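Local structure of endonuclease V (Homo sapiens, 6OZE) at residues A[9-13]-A[84-90]; A[76-80]-A[91-95]; A[169-173]-A[217-221]. The protein probably cleaves inosine-containing RNA in a metal-ion-dependent reaction, as an endoribonuclease of the RNase H-like superfamily. The protein carries 4 engineered substitutions. The contacts are given in a common frame with arbitrary orientation. Where two conformers were deposited one is given. Numbering follows the deposited sequence.

Overall arrangement
Interactions 1 and 2 are neighbours, with centres 14 Å apart, and share helix 89-106. Interaction 1 joins the start of that helix and the loop before it to the N-terminal helix 3-17; interaction 2 sets its next turn against strand 69-78, an outermost strand of the central mixed sheet. Their segments alternate along the chain, 9-13, 76-80, 84-90 and 91-95, so the first turns of one helix contact two separate parts of the chain. Interaction 3 follows later, joining 169-173 to 217-221 on the opposite side of the chain's centre, its own centre 31-32 Å from the others. The contacts thus lie on opposite sides of the RNase H-like fold, one near strand 174-178.

Interaction 1: A[9-13]-A[84-90]; sequences WKREQ and VSGFLAF
Residues 9-13 form a turn of the N-terminal helix 3-17, with Gln13 N bonded to Trp9 O at 2.9 Å. Opposite, Val84 to Phe87 make a type II beta turn closed by Phe87 N to Val84 O, 2.9 Å; Gly86 takes its third position with phi/psi 95/-6, where a CB would clash with the preceding carbonyl O. The chain then enters helix 89-106, and Phe90 N reaches Phe87 O at 3.0 Å. The closest CA pair is Trp9 to Phe87, 7.6 Å.

Trp9, Phe87 and Phe90 build an aromatic cluster, each with CB toward the other segment and chi1 m. The five-membered ring of Trp9 stacks face to face on Phe90, centroids 3.7 Å apart and planes at 15°. Each CB also sits over its partner's ring: Trp9 CB is 4.2 Å from the Phe90 centroid, and Phe90 CB 4.0 Å from that of the six-membered Trp9 ring. The Phe87 and six-membered Trp9 rings barely overlap (centroids 5.7 Å apart, planes at 28°); Phe87 CB is 3.7 Å from Trp9 CE3, and Lys10 CG meets the Phe87 ring edge at CZ, 3.5 Å. Gln13, chi1 m and chi2 t, sends NE2 to Gly86 O (3.0 Å, 158°); its OE1 has a weak bond to Arg126.

Val84 and Ser85 end the PYVS sequence, the probable counterpart of the PYIP wedge of bacterial relatives. The three aromatic side chains account for most of the 431 Å² buried here; Gln13 to Gly86 is the one hydrogen bond across.

Interaction 2: A[76-80]-A[91-95]; sequences MVSLT and REVPF
Val77, in the extended end of strand 69-78 (phi/psi -141/161), points toward helix 89-106 and opposes Phe95, with CA atoms 7.5 Å apart. Its CB lies over the Phe95 ring, 3.8 Å from the centroid and 20° off the normal, a CH-pi contact, while Val77 CG1 is 3.5 Å from Phe95 CD1. Ser78 turns its CB away and bonds Arg54 through OG; its O passes 3.4 Å from Phe95 CZ. Leu79 is the centre of an inverse gamma turn (-89/89) just past the strand, 5.6 Å from Arg91 CA to CA. With chi1 m and chi2 t, it brings CD2 to 3.3 Å from Phe95 CE2. Its CB lies over one face of the Arg91 guanidinium, 4.0 Å from NH1, which bonds Ala81 O; Arg91 NH2 donates to Ser52 O.

Residues 91-95 are helical but kinked at Pro94, and Phe95 N keeps a weak 3.1 Å bond to Glu92 O. This packing belongs to the RNase H-like crossover from strand 69-78 through helix 89-106 to strand 115-118. No hydrogen bond spans the two segments: they meet through apolar and CH-pi contacts of Val77, Leu79 and Phe95, and through Leu79 over the Arg91 guanidinium.

Interaction 3: A[169-173]-A[217-221]; sequences QTRGD and SACSR. Engineered in segment 217-221: Ser217 (natural residue Cys), Ala218 (natural residue Cys), Ser220 (natural residue Cys). With NA (sodium ion), chain F; GOL (glycerol), chain D.
A type II beta turn, Thr170 to Asp173, in the loop between helix 159-167 and the outermost strand 174-178 of the RNase H-like sheet, meets the end of helix 209-218 at the protein surface. The turn closes through Asp173 N to Thr170 O, 3.1 Å, and Asp173 OD2 accepts Gln169 N (2.8 Å) and Thr170 N (3.0 Å). Gly172, at phi/psi 93/-17 in its third position, brings its CA to 5.6 Å from that of Ser217 and 3.5 Å from Ser217 OG.

Arg171 carries the contact. Its chain is fully extended, chi1 to chi3 all t, and its guanidinium grips one helix carbonyl: NH2 to Ser217 O is 2.8 Å (154°), with a weaker bond from NE to the same Ser217 O at 3.2 Å. Ser220 N also bonds Ser217 O, at 3.1 Å, and Ser220 O lies over a face of the guanidinium. Ser217, Ala218 and Ser220 are engineered replacements of cysteines; Ser220 OG bonds Thr216 O.

Just before the turn, Gln169 OE1 binds a sodium ion at 2.8 Å, joined by three waters and the carbonyls of Arg166 and Leu168. A glycerol, probably from the crystallisation liquor, joins the segments: Arg171 NH2 gives its O1 a weak bond at 3.1 Å, that O1 donates to Ala218 O at 2.5 Å, and its O3 accepts from Arg221 NE at 2.9 Å.

Interaction 1: A[9-13]-A[84-90]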
loop_
_atom_site.group_PDB
_atom_site.type_symbol
_atom_site.label_atom_id
_atom_site.label_comp_id
_atom_site.label_asym_id
_atom_site.label_seq_id
_atom_site.Cartn_x
_atom_site.Cartn_y
_atom_site.Cartn_z
ATOM N N TRP A 9 11.231 -1.669 -18.528
ATOM C CA TRP A 9 10.416 -1.532 -17.321
ATOM C C TRP A 9 8.960 -1.260 -17.675
ATOM O O TRP A 9 8.043 -1.851 -17.088
ATOM C CB TRP A 9 10.957 -0.393 -16.457
ATOM C CG TRP A 9 12.004 -0.793 -15.475
ATOM C CD1 TRP A 9 12.472 -2.051 -15.233
ATOM C CD2 TRP A 9 12.713 0.080 -14.592
ATOM N NE1 TRP A 9 13.433 -2.014 -14.247
ATOM C CE2 TRP A 9 13.595 -0.717 -13.834
ATOM C CE3 TRP A 9 12.674 1.456 -14.354
ATOM C CZ2 TRP A 9 14.441 -0.180 -12.868
ATOM C CZ3 TRP A 9 13.513 1.986 -13.389
ATOM C CH2 TRP A 9 14.386 1.173 -12.663
ATOM N N LYS A 10 8.728 -0.343 -18.619
ATOM C CA LYS A 10 7.365 -0.071 -19.066
ATOM C C LYS A 10 6.705 -1.329 -19.602
ATOM O O LYS A 10 5.531 -1.601 -19.321
ATOM C CB LYS A 10 7.375 1.009 -20.147
ATOM C CG LYS A 10 7.588 2.417 -19.628
ATOM C CD LYS A 10 7.678 3.395 -20.796
ATOM C CE LYS A 10 8.151 4.767 -20.350
ATOM N NZ LYS A 10 8.331 5.667 -21.526
ATOM N N ARG A 11 7.447 -2.109 -20.385
ATOM C CA ARG A 11 6.883 -3.328 -20.947
ATOM C C ARG A 11 6.566 -4.341 -19.852
ATOM O O ARG A 11 5.566 -5.066 -19.934
ATOM C CB ARG A 11 7.863 -3.906 -21.967
ATOM C CG ARG A 11 7.206 -4.794 -22.975
ATOM C CD ARG A 11 7.839 -6.154 -22.967
ATOM N NE ARG A 11 8.822 -6.302 -24.027
ATOM C CZ ARG A 11 9.283 -7.474 -24.442
ATOM N NH1 ARG A 11 8.844 -8.594 -23.883
ATOM N NH2 ARG A 11 10.175 -7.525 -25.417
ATOM N N GLU A 12 7.401 -4.408 -18.813
ATOM C CA GLU A 12 7.132 -5.330 -17.716
ATOM C C GLU A 12 5.937 -4.866 -16.884
ATOM O O GLU A 12 5.142 -5.690 -16.414
ATOM C CB GLU A 12 8.395 -5.488 -16.859
ATOM C CG GLU A 12 8.248 -6.354 -15.611
ATOM C CD GLU A 12 8.024 -7.833 -15.906
ATOM O OE1 GLU A 12 7.865 -8.200 -17.090
ATOM O OE2 GLU A 12 7.996 -8.625 -14.935
ATOM N N GLN A 13 5.789 -3.552 -16.683
ATOM C CA GLN A 13 4.580 -3.062 -16.030
ATOM C C GLN A 13 3.346 -3.463 -16.820
ATOM O O GLN A 13 2.358 -3.928 -16.245
ATOM C CB GLN A 13 4.635 -1.544 -15.888
ATOM C CG GLN A 13 5.582 -1.078 -14.810
ATOM C CD GLN A 13 5.617 0.434 -14.705
ATOM O OE1 GLN A 13 5.544 1.133 -15.712
ATOM N NE2 GLN A 13 5.739 0.943 -13.483
ATOM N N VAL A 84 13.147 6.501 -10.840
ATOM C CA VAL A 84 12.450 7.204 -11.911
ATOM C C VAL A 84 10.983 7.276 -11.524
ATOM O O VAL A 84 10.378 6.250 -11.200
ATOM C CB VAL A 84 12.593 6.491 -13.268
ATOM C CG1 VAL A 84 11.899 7.300 -14.362
ATOM C CG2 VAL A 84 14.056 6.270 -13.611
ATOM N N SER A 85 10.411 8.480 -11.561
ATOM C CA SER A 85 9.012 8.649 -11.189
ATOM C C SER A 85 8.127 7.756 -12.046
ATOM O O SER A 85 8.242 7.740 -13.276
ATOM C CB SER A 85 8.597 10.110 -11.363
ATOM O OG SER A 85 9.241 10.931 -10.409
ATOM N N GLY A 86 7.236 7.016 -11.386
ATOM C CA GLY A 86 6.394 6.052 -12.053
ATOM C C GLY A 86 6.928 4.639 -12.027
ATOM O O GLY A 86 6.232 3.720 -12.468
ATOM N N PHE A 87 8.143 4.443 -11.520
ATOM C CA PHE A 87 8.821 3.152 -11.539
ATOM C C PHE A 87 9.377 2.779 -10.169
ATOM O O PHE A 87 10.253 1.907 -10.072
ATOM C CB PHE A 87 9.935 3.162 -12.592
ATOM C CG PHE A 87 9.444 3.405 -13.981
ATOM C CD1 PHE A 87 9.006 2.352 -14.766
ATOM C CD2 PHE A 87 9.422 4.689 -14.518
ATOM C CE1 PHE A 87 8.562 2.561 -16.051
ATOM C CE2 PHE A 87 8.973 4.910 -15.808
ATOM C CZ PHE A 87 8.542 3.846 -16.578
ATOM N N LEU A 88 8.894 3.433 -9.105
ATOM C CA LEU A 88 9.390 3.156 -7.759
ATOM C C LEU A 88 9.282 1.681 -7.409
ATOM O O LEU A 88 10.144 1.145 -6.701
ATOM C CB LEU A 88 8.619 3.984 -6.727
ATOM C CG LEU A 88 8.914 3.687 -5.251
ATOM C CD1 LEU A 88 10.382 3.924 -4.919
ATOM C CD2 LEU A 88 8.023 4.514 -4.340
ATOM N N ALA A 89 8.238 1.006 -7.894
ATOM C CA ALA A 89 8.038 -0.390 -7.521
ATOM C C ALA A 89 9.234 -1.255 -7.899
ATOM O O ALA A 89 9.519 -2.246 -7.217
ATOM C CB ALA A 89 6.750 -0.939 -8.138
ATOM N N PHE A 90 9.962 -0.896 -8.965
ATOM C CA PHE A 90 11.128 -1.678 -9.344
ATOM C C PHE A 90 12.239 -1.590 -8.310
ATOM O O PHE A 90 13.095 -2.479 -8.260
ATOM C CB PHE A 90 11.621 -1.273 -10.734
ATOM C CG PHE A 90 10.711 -1.722 -11.835
ATOM C CD1 PHE A 90 10.849 -2.984 -12.395
ATOM C CD2 PHE A 90 9.697 -0.901 -12.290
ATOM C CE1 PHE A 90 9.996 -3.403 -13.400
ATOM C CE2 PHE A 90 8.832 -1.322 -13.293
ATOM C CZ PHE A 90 8.984 -2.569 -13.851
#

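Interaction 2: A[76-80]-A[91-95]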
loop_
_atom_site.group_PDB
_atom_site.type_symbol
_atom_site.label_atom_id
_atom_site.label_comp_id
_atom_site.label_asym_id
_atom_site.label_seq_id
_atom_site.Cartn_x
_atom_site.Cartn_y
_atom_site.Cartn_z
ATOM N N MET A 76 17.584 -4.322 6.627
ATOM C CA MET A 76 18.263 -3.276 5.878
ATOM C C MET A 76 18.606 -3.795 4.488
ATOM O O MET A 76 19.062 -4.934 4.329
ATOM C CB MET A 76 19.568 -2.855 6.558
ATOM C CG MET A 76 19.459 -2.314 7.981
ATOM S SD MET A 76 18.386 -0.851 8.106
ATOM C CE MET A 76 19.330 0.326 7.148
ATOM N N VAL A 77 18.389 -2.947 3.483
ATOM C CA VAL A 77 18.565 -3.311 2.083
ATOM C C VAL A 77 19.174 -2.128 1.343
ATOM O O VAL A 77 19.134 -0.989 1.809
ATOM C CB VAL A 77 17.222 -3.711 1.419
ATOM C CG1 VAL A 77 16.606 -4.922 2.123
ATOM C CG2 VAL A 77 16.253 -2.544 1.441
ATOM N N SER A 78 19.751 -2.410 0.177
ATOM C CA SER A 78 20.310 -1.380 -0.694
ATOM C C SER A 78 19.490 -1.330 -1.978
ATOM O O SER A 78 19.462 -2.308 -2.729
ATOM C CB SER A 78 21.768 -1.688 -1.027
ATOM O OG SER A 78 22.582 -1.605 0.131
ATOM N N LEU A 79 18.835 -0.193 -2.223
ATOM C CA LEU A 79 17.961 -0.008 -3.386
ATOM C C LEU A 79 18.818 0.519 -4.527
ATOM O O LEU A 79 18.971 1.727 -4.716
ATOM C CB LEU A 79 16.829 0.963 -3.067
ATOM C CG LEU A 79 15.969 0.710 -1.827
ATOM C CD1 LEU A 79 14.662 1.483 -1.916
ATOM C CD2 LEU A 79 15.675 -0.748 -1.647
ATOM N N THR A 80 19.390 -0.402 -5.297
ATOM C CA THR A 80 20.356 -0.021 -6.315
ATOM C C THR A 80 19.730 0.259 -7.679
ATOM O O THR A 80 20.405 0.826 -8.544
ATOM C CB THR A 80 21.453 -1.085 -6.415
ATOM O OG1 THR A 80 20.849 -2.375 -6.579
ATOM C CG2 THR A 80 22.302 -1.085 -5.153
ATOM N N ARG A 91 12.245 -0.548 -7.486
ATOM C CA ARG A 91 13.231 -0.449 -6.417
ATOM C C ARG A 91 12.825 -1.228 -5.176
ATOM O O ARG A 91 13.691 -1.801 -4.506
ATOM C CB ARG A 91 13.443 1.017 -6.032
ATOM C CG ARG A 91 13.483 1.959 -7.222
ATOM C CD ARG A 91 14.636 2.918 -7.119
ATOM N NE ARG A 91 14.599 3.731 -5.912
ATOM C CZ ARG A 91 15.684 4.201 -5.306
ATOM N NH1 ARG A 91 16.890 3.922 -5.778
ATOM N NH2 ARG A 91 15.564 4.943 -4.221
ATOM N N GLU A 92 11.530 -1.273 -4.866
ATOM C CA GLU A 92 11.020 -1.742 -3.578
ATOM C C GLU A 92 10.465 -3.158 -3.606
ATOM O O GLU A 92 10.676 -3.921 -2.653
ATOM C CB GLU A 92 9.909 -0.810 -3.086
ATOM C CG GLU A 92 10.364 0.589 -2.734
ATOM C CD GLU A 92 9.246 1.407 -2.115
ATOM O OE1 GLU A 92 8.160 0.840 -1.879
ATOM O OE2 GLU A 92 9.455 2.610 -1.858
ATOM N N VAL A 93 9.734 -3.521 -4.664
ATOM C CA VAL A 93 9.071 -4.832 -4.690
ATOM C C VAL A 93 10.014 -6.006 -4.476
ATOM O O VAL A 93 9.630 -6.950 -3.758
ATOM C CB VAL A 93 8.174 -4.959 -5.930
ATOM C CG1 VAL A 93 7.726 -6.398 -6.108
ATOM C CG2 VAL A 93 6.954 -4.061 -5.807
ATOM N N PRO A 94 11.235 -6.049 -5.047
ATOM C CA PRO A 94 12.093 -7.219 -4.808
ATOM C C PRO A 94 12.261 -7.547 -3.336
ATOM O O PRO A 94 12.234 -8.722 -2.948
ATOM C CB PRO A 94 13.424 -6.814 -5.447
ATOM C CG PRO A 94 13.039 -5.874 -6.519
ATOM C CD PRO A 94 11.889 -5.092 -5.963
ATOM N N PHE A 95 12.433 -6.527 -2.501
ATOM C CA PHE A 95 12.697 -6.771 -1.090
ATOM C C PHE A 95 11.436 -7.138 -0.333
ATOM O O PHE A 95 11.467 -8.014 0.540
ATOM C CB PHE A 95 13.388 -5.554 -0.483
ATOM C CG PHE A 95 14.624 -5.180 -1.219
ATOM C CD1 PHE A 95 15.773 -5.935 -1.075
ATOM C CD2 PHE A 95 14.627 -4.122 -2.109
ATOM C CE1 PHE A 95 16.917 -5.618 -1.775
ATOM C CE2 PHE A 95 15.774 -3.809 -2.821
ATOM C CZ PHE A 95 16.917 -4.553 -2.648
#

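Interaction 3: A[169-173]-A[217-221]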
loop_
_atom_site.group_PDB
_atom_site.type_symbol
_atom_site.label_atom_id
_atom_site.label_comp_id
_atom_site.label_asym_id
_atom_site.label_seq_id
_atom_site.Cartn_x
_atom_site.Cartn_y
_atom_site.Cartn_z
ATOM N N GLN A 169 -16.471 14.279 7.451
ATOM C CA GLN A 169 -16.832 14.598 8.828
ATOM C C GLN A 169 -16.219 13.647 9.844
ATOM O O GLN A 169 -15.725 14.097 10.885
ATOM C CB GLN A 169 -18.362 14.608 8.997
ATOM C CG GLN A 169 -19.062 15.704 8.221
ATOM C CD GLN A 169 -18.833 17.072 8.824
ATOM O OE1 GLN A 169 -17.816 17.716 8.565
ATOM N NE2 GLN A 169 -19.779 17.525 9.638
ATOM N N THR A 170 -16.275 12.343 9.598
ATOM C CA THR A 170 -15.891 11.359 10.605
ATOM C C THR A 170 -15.134 10.227 9.941
ATOM O O THR A 170 -15.104 10.100 8.713
ATOM C CB THR A 170 -17.109 10.737 11.308
ATOM O OG1 THR A 170 -17.876 9.987 10.355
ATOM C CG2 THR A 170 -17.985 11.797 11.947
ATOM N N ARG A 171 -14.517 9.394 10.781
ATOM C CA ARG A 171 -13.935 8.145 10.312
ATOM C C ARG A 171 -14.919 7.425 9.403
ATOM O O ARG A 171 -16.121 7.345 9.692
ATOM C CB ARG A 171 -13.603 7.246 11.508
ATOM C CG ARG A 171 -13.103 5.858 11.134
ATOM C CD ARG A 171 -12.724 5.089 12.381
ATOM N NE ARG A 171 -12.349 3.702 12.114
ATOM C CZ ARG A 171 -12.291 2.769 13.059
ATOM N NH1 ARG A 171 -12.577 3.093 14.316
ATOM N NH2 ARG A 171 -11.944 1.517 12.771
ATOM N N GLY A 172 -14.400 6.896 8.305
ATOM C CA GLY A 172 -15.185 6.124 7.385
ATOM C C GLY A 172 -15.782 6.925 6.254
ATOM O O GLY A 172 -16.183 6.333 5.246
ATOM N N ASP A 173 -15.832 8.251 6.382
ATOM C CA ASP A 173 -16.345 9.084 5.301
ATOM C C ASP A 173 -15.342 9.070 4.157
ATOM O O ASP A 173 -14.128 9.103 4.376
ATOM C CB ASP A 173 -16.535 10.531 5.759
ATOM C CG ASP A 173 -17.705 10.706 6.704
ATOM O OD1 ASP A 173 -18.434 9.729 6.976
ATOM O OD2 ASP A 173 -17.892 11.841 7.179
ATOM N N SER A 217 -10.615 1.483 6.679
ATOM C CA SER A 217 -11.288 2.087 7.826
ATOM C C SER A 217 -11.284 1.148 9.027
ATOM O O SER A 217 -11.004 1.574 10.157
ATOM C CB SER A 217 -12.720 2.497 7.461
ATOM O OG SER A 217 -13.249 3.372 8.439
ATOM N N ALA A 218 -11.584 -0.135 8.802
ATOM C CA ALA A 218 -11.655 -1.095 9.895
ATOM C C ALA A 218 -10.304 -1.289 10.570
ATOM O O ALA A 218 -10.247 -1.622 11.764
ATOM C CB ALA A 218 -12.184 -2.427 9.366
ATOM N N CYS A 219 -9.222 -1.062 9.832
ATOM C CA CYS A 219 -7.875 -1.239 10.357
ATOM C C CYS A 219 -7.298 0.020 10.978
ATOM O O CYS A 219 -6.153 -0.012 11.436
ATOM C CB CYS A 219 -6.929 -1.748 9.257
ATOM S SG CYS A 219 -7.261 -3.425 8.778
ATOM N N SER A 220 -8.060 1.108 11.060
ATOM C CA SER A 220 -7.545 2.396 11.511
ATOM C C SER A 220 -7.927 2.631 12.971
ATOM O O SER A 220 -9.097 2.853 13.291
ATOM C CB SER A 220 -8.050 3.526 10.617
ATOM O OG SER A 220 -7.519 3.389 9.308
ATOM N N ARG A 221 -6.939 2.568 13.853
ATOM C CA ARG A 221 -7.072 2.969 15.245
ATOM C C ARG A 221 -6.648 4.421 15.422
ATOM O O ARG A 221 -7.271 5.176 16.180
ATOM C CB ARG A 221 -6.193 2.042 16.096
ATOM C CG ARG A 221 -6.128 2.360 17.573
ATOM C CD ARG A 221 -5.308 1.298 18.301
ATOM N NE ARG A 221 -5.996 0.009 18.322
ATOM C CZ ARG A 221 -5.392 -1.167 18.464
ATOM N NH1 ARG A 221 -4.073 -1.232 18.586
ATOM N NH2 ARG A 221 -6.109 -2.283 18.472
HETATM NA NA NA F . -15.243 18.429 7.777
HETATM C C1 GOL D . -9.802 -0.176 14.646
HETATM O O1 GOL D . -10.774 -1.041 14.140
HETATM C C2 GOL D . -10.102 0.025 16.146
HETATM O O2 GOL D . -10.387 1.350 16.444
HETATM C C3 GOL D . -8.833 -0.474 16.867
HETATM O O3 GOL D . -8.911 -0.028 18.185
HETATM O O HOH W 1 -15.234 20.820 8.422
HETATM O O HOH W 2 -14.379 17.993 10.086
HETATM O O HOH W 3 -13.116 18.078 7.022
#